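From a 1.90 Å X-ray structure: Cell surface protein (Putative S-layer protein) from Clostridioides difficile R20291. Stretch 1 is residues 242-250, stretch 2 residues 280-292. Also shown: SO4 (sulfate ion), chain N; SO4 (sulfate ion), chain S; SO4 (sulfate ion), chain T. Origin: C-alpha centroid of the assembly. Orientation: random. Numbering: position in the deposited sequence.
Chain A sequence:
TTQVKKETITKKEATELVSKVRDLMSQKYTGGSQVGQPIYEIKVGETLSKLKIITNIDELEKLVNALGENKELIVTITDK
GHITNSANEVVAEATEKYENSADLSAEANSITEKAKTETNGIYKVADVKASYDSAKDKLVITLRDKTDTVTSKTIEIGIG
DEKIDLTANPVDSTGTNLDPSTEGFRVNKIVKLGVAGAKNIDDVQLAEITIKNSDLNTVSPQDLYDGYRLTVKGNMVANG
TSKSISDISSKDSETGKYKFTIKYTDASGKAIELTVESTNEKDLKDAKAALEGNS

Stretch 1, residues 242-250: SKSISDISS
Stretch 2 280-292: NEKDLKDAKAALE

How do the two stretches lie against each other? The strand 243-245 runs nearly antiparallel to the helix 281-291, at 154° between their N-to-C directions and 10.8 Å between axes at closest approach. The register pairs Ile245 with Glu292 (CA to CA 8.0 Å), Ile248 with Lys285 (CA to CA 6.5 Å) and Ser249 with Glu281 (CA to CA 7.8 Å). No hydrogen bond crosses the contact, so packing carries it, burying 452 Å² in total.

What does the strand contribute? Extended, with phi/psi of -75/137 at Lys243, -134/125 at Ser244 and -111/128 at Ile245, it points Lys243 and Ile245 toward the helix, while Ser244 stays out of reach. Lys243 (m, t, m, t) leaves Lys243 NZ 4.2 Å from Leu291 O, without a hydrogen bond. Ile245, m then t, sets Ile245 CD1 4.2 Å from Leu291 CB and Ile245 CG2 3.7 Å from Lys288 CE. Leu291 (m, t) and Leu284 (t, chi2 144°) are buried, CB toward stretch 1, as suits apolar chains.

What does Lys288 do? Running t, t, t, m, it touches Ile245, Ser246, Asp247 and Ile248. Ser246 (-83/177, chi1 p) points its CB away; Ser246 O lies 3.0 Å from Lys288 CE, a close contact but no hydrogen bond. Lys288 CE is 3.4 Å from Ile248 N, and Lys288 NZ is salt-bridged to Glu292 OE1 at 3.1 Å. Glu292 (m, m, chi3 166°) starts away, but its end comes nearer, Glu292 OE1 standing 3.8 Å from Ile245 CG2.

How does the loop finish the contact? After Asp247 (-51/126, CB away), Ile248 adopts 11/-62, with chi1 -37° and chi2 -65°. Ile248 CG2 packs 3.9 Å from Lys285 CD on an extended lysine (all t), and Ile248 O approaches Leu284 CD2 at 3.3 Å. Beside Ser249 (-151/177, chi1 p), Glu281 (t, t, chi3 -155°), whose CB points sideways, brings its end nearer, with Glu281 OE1 3.5 Å from Ser249 CB.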

# COMPACT_ATOMS: atom_id res chain seq x y z
N SER A 242 -30.55 14.95 -19.65
CA SER A 242 -29.79 15.12 -18.40
C SER A 242 -28.30 14.91 -18.62
O SER A 242 -27.67 14.09 -17.94
CB SER A 242 -30.29 14.18 -17.32
OG SER A 242 -31.70 14.23 -17.20
N LYS A 243 -27.77 15.61 -19.62
CA LYS A 243 -26.39 15.47 -20.02
C LYS A 243 -25.51 16.19 -19.00
O LYS A 243 -25.84 17.29 -18.55
CB LYS A 243 -26.15 16.09 -21.39
CG LYS A 243 -26.59 15.25 -22.57
CD LYS A 243 -26.35 15.97 -23.88
CE LYS A 243 -27.35 17.09 -24.08
NZ LYS A 243 -27.16 17.79 -25.37
N SER A 244 -24.41 15.55 -18.63
CA SER A 244 -23.31 16.24 -17.96
C SER A 244 -22.03 15.80 -18.65
O SER A 244 -21.77 14.60 -18.79
CB SER A 244 -23.29 15.97 -16.45
OG SER A 244 -22.99 14.62 -16.17
N ILE A 245 -21.25 16.78 -19.11
CA ILE A 245 -20.01 16.53 -19.83
C ILE A 245 -18.84 16.99 -18.94
O ILE A 245 -18.84 18.12 -18.45
CB ILE A 245 -20.00 17.27 -21.20
CG1 ILE A 245 -21.08 16.69 -22.13
CG2 ILE A 245 -18.63 17.16 -21.85
CD1 ILE A 245 -21.39 17.53 -23.36
N SER A 246 -17.87 16.10 -18.73
CA SER A 246 -16.76 16.36 -17.81
C SER A 246 -15.65 17.17 -18.46
O SER A 246 -15.70 17.48 -19.66
CB SER A 246 -16.20 15.04 -17.27
OG SER A 246 -15.33 14.40 -18.20
N ASP A 247 -14.64 17.48 -17.65
CA ASP A 247 -13.49 18.31 -18.02
C ASP A 247 -12.76 17.94 -19.29
O ASP A 247 -12.33 16.79 -19.46
CB ASP A 247 -12.43 18.33 -16.91
CG ASP A 247 -12.72 19.36 -15.85
OD1 ASP A 247 -13.53 20.29 -16.11
OD2 ASP A 247 -12.12 19.24 -14.76
N ILE A 248 -12.65 18.95 -20.15
CA ILE A 248 -11.64 19.12 -21.20
C ILE A 248 -10.76 17.88 -21.49
O ILE A 248 -10.79 17.34 -22.60
CB ILE A 248 -10.72 20.37 -20.92
CG1 ILE A 248 -11.49 21.57 -20.30
CG2 ILE A 248 -10.00 20.83 -22.18
CD1 ILE A 248 -12.54 22.22 -21.19
N SER A 249 -10.01 17.43 -20.48
CA SER A 249 -9.08 16.32 -20.64
C SER A 249 -8.85 15.52 -19.36
O SER A 249 -9.37 15.86 -18.30
CB SER A 249 -7.72 16.86 -21.12
OG SER A 249 -6.90 17.27 -20.03
N SER A 250 -8.06 14.46 -19.51
CA SER A 250 -7.51 13.65 -18.42
C SER A 250 -6.03 13.99 -18.16
O SER A 250 -5.42 13.44 -17.23
CB SER A 250 -7.62 12.16 -18.78
OG SER A 250 -7.03 11.32 -17.80
N ASN A 280 -4.70 11.84 -29.57
CA ASN A 280 -4.81 13.20 -30.10
C ASN A 280 -5.70 14.05 -29.20
O ASN A 280 -6.84 13.68 -28.93
CB ASN A 280 -5.41 13.16 -31.52
CG ASN A 280 -5.28 14.48 -32.26
OD1 ASN A 280 -5.77 15.52 -31.80
ND2 ASN A 280 -4.65 14.44 -33.42
N GLU A 281 -5.19 15.20 -28.75
CA GLU A 281 -5.90 16.08 -27.81
C GLU A 281 -6.71 17.21 -28.48
O GLU A 281 -7.60 17.79 -27.85
CB GLU A 281 -4.91 16.66 -26.79
CG GLU A 281 -5.55 17.44 -25.65
CD GLU A 281 -4.66 17.57 -24.43
OE1 GLU A 281 -5.20 17.75 -23.32
OE2 GLU A 281 -3.42 17.50 -24.57
N LYS A 282 -6.41 17.53 -29.74
CA LYS A 282 -7.21 18.49 -30.50
C LYS A 282 -8.54 17.85 -30.92
O LYS A 282 -9.59 18.46 -30.74
CB LYS A 282 -6.45 19.00 -31.73
CG LYS A 282 -7.22 20.01 -32.56
CD LYS A 282 -6.33 20.78 -33.52
CE LYS A 282 -7.12 21.84 -34.27
NZ LYS A 282 -6.24 22.75 -35.05
N ASP A 283 -8.46 16.63 -31.47
CA ASP A 283 -9.64 15.88 -31.96
C ASP A 283 -10.66 15.63 -30.86
O ASP A 283 -11.87 15.75 -31.07
CB ASP A 283 -9.21 14.52 -32.54
CG ASP A 283 -8.33 14.64 -33.78
OD1 ASP A 283 -8.26 15.73 -34.39
OD2 ASP A 283 -7.70 13.62 -34.15
N LEU A 284 -10.16 15.26 -29.68
CA LEU A 284 -10.97 15.03 -28.50
C LEU A 284 -11.71 16.30 -28.06
O LEU A 284 -12.90 16.26 -27.78
CB LEU A 284 -10.08 14.50 -27.37
CG LEU A 284 -10.71 13.96 -26.09
CD1 LEU A 284 -9.90 12.78 -25.57
CD2 LEU A 284 -10.84 15.05 -25.02
N LYS A 285 -11.00 17.43 -28.03
CA LYS A 285 -11.62 18.73 -27.67
C LYS A 285 -12.57 19.28 -28.75
O LYS A 285 -13.46 20.06 -28.44
CB LYS A 285 -10.55 19.77 -27.32
CG LYS A 285 -11.10 21.14 -26.93
CD LYS A 285 -10.18 21.88 -25.96
CE LYS A 285 -10.37 23.39 -26.00
NZ LYS A 285 -9.40 24.08 -25.10
N ASP A 286 -12.36 18.88 -30.01
CA ASP A 286 -13.29 19.22 -31.11
C ASP A 286 -14.59 18.42 -31.01
O ASP A 286 -15.68 18.99 -31.07
CB ASP A 286 -12.64 18.98 -32.48
CG ASP A 286 -11.52 19.97 -32.78
OD1 ASP A 286 -11.72 21.19 -32.60
OD2 ASP A 286 -10.44 19.52 -33.22
N ALA A 287 -14.46 17.10 -30.85
CA ALA A 287 -15.62 16.22 -30.56
C ALA A 287 -16.41 16.78 -29.39
O ALA A 287 -17.61 17.04 -29.50
CB ALA A 287 -15.15 14.82 -30.25
N LYS A 288 -15.70 17.02 -28.29
CA LYS A 288 -16.30 17.60 -27.07
C LYS A 288 -17.11 18.87 -27.33
O LYS A 288 -18.25 18.97 -26.89
CB LYS A 288 -15.21 17.89 -26.03
CG LYS A 288 -15.76 18.40 -24.72
CD LYS A 288 -14.70 18.43 -23.65
CE LYS A 288 -15.32 18.85 -22.33
NZ LYS A 288 -15.97 20.19 -22.37
N ALA A 289 -16.53 19.82 -28.05
CA ALA A 289 -17.22 21.08 -28.37
C ALA A 289 -18.46 20.89 -29.27
O ALA A 289 -19.47 21.61 -29.12
CB ALA A 289 -16.25 22.06 -29.02
N ALA A 290 -18.39 19.92 -30.18
CA ALA A 290 -19.54 19.60 -31.05
C ALA A 290 -20.74 19.04 -30.26
O ALA A 290 -21.88 19.32 -30.60
CB ALA A 290 -19.14 18.65 -32.17
N LEU A 291 -20.47 18.28 -29.20
CA LEU A 291 -21.55 17.76 -28.35
C LEU A 291 -22.26 18.82 -27.49
O LEU A 291 -23.43 18.62 -27.17
CB LEU A 291 -21.03 16.63 -27.45
CG LEU A 291 -20.60 15.37 -28.21
CD1 LEU A 291 -19.69 14.50 -27.35
CD2 LEU A 291 -21.81 14.59 -28.71
N GLU A 292 -21.58 19.92 -27.14
CA GLU A 292 -22.12 20.93 -26.19
C GLU A 292 -23.42 21.56 -26.67
O GLU A 292 -23.46 22.20 -27.71
CB GLU A 292 -21.10 22.06 -25.94
CG GLU A 292 -19.78 21.66 -25.26
CD GLU A 292 -19.91 21.29 -23.79
OE1 GLU A 292 -18.93 20.70 -23.26
OE2 GLU A 292 -20.95 21.56 -23.15
S SO4 N . -15.47 17.36 -13.99
O1 SO4 N . -16.04 18.42 -14.85
O2 SO4 N . -15.16 17.92 -12.65
O3 SO4 N . -14.22 16.84 -14.58
O4 SO4 N . -16.43 16.23 -13.85
S SO4 S . -31.58 17.92 -21.18
O1 SO4 S . -31.66 19.29 -20.63
O2 SO4 S . -32.24 17.03 -20.21
O3 SO4 S . -32.31 17.85 -22.47
O4 SO4 S . -30.14 17.59 -21.40
S SO4 T . -2.16 11.32 -32.75
O1 SO4 T . -2.77 12.41 -33.55
O2 SO4 T . -2.51 11.51 -31.32
O3 SO4 T . -2.66 10.01 -33.21
O4 SO4 T . -0.69 11.35 -32.90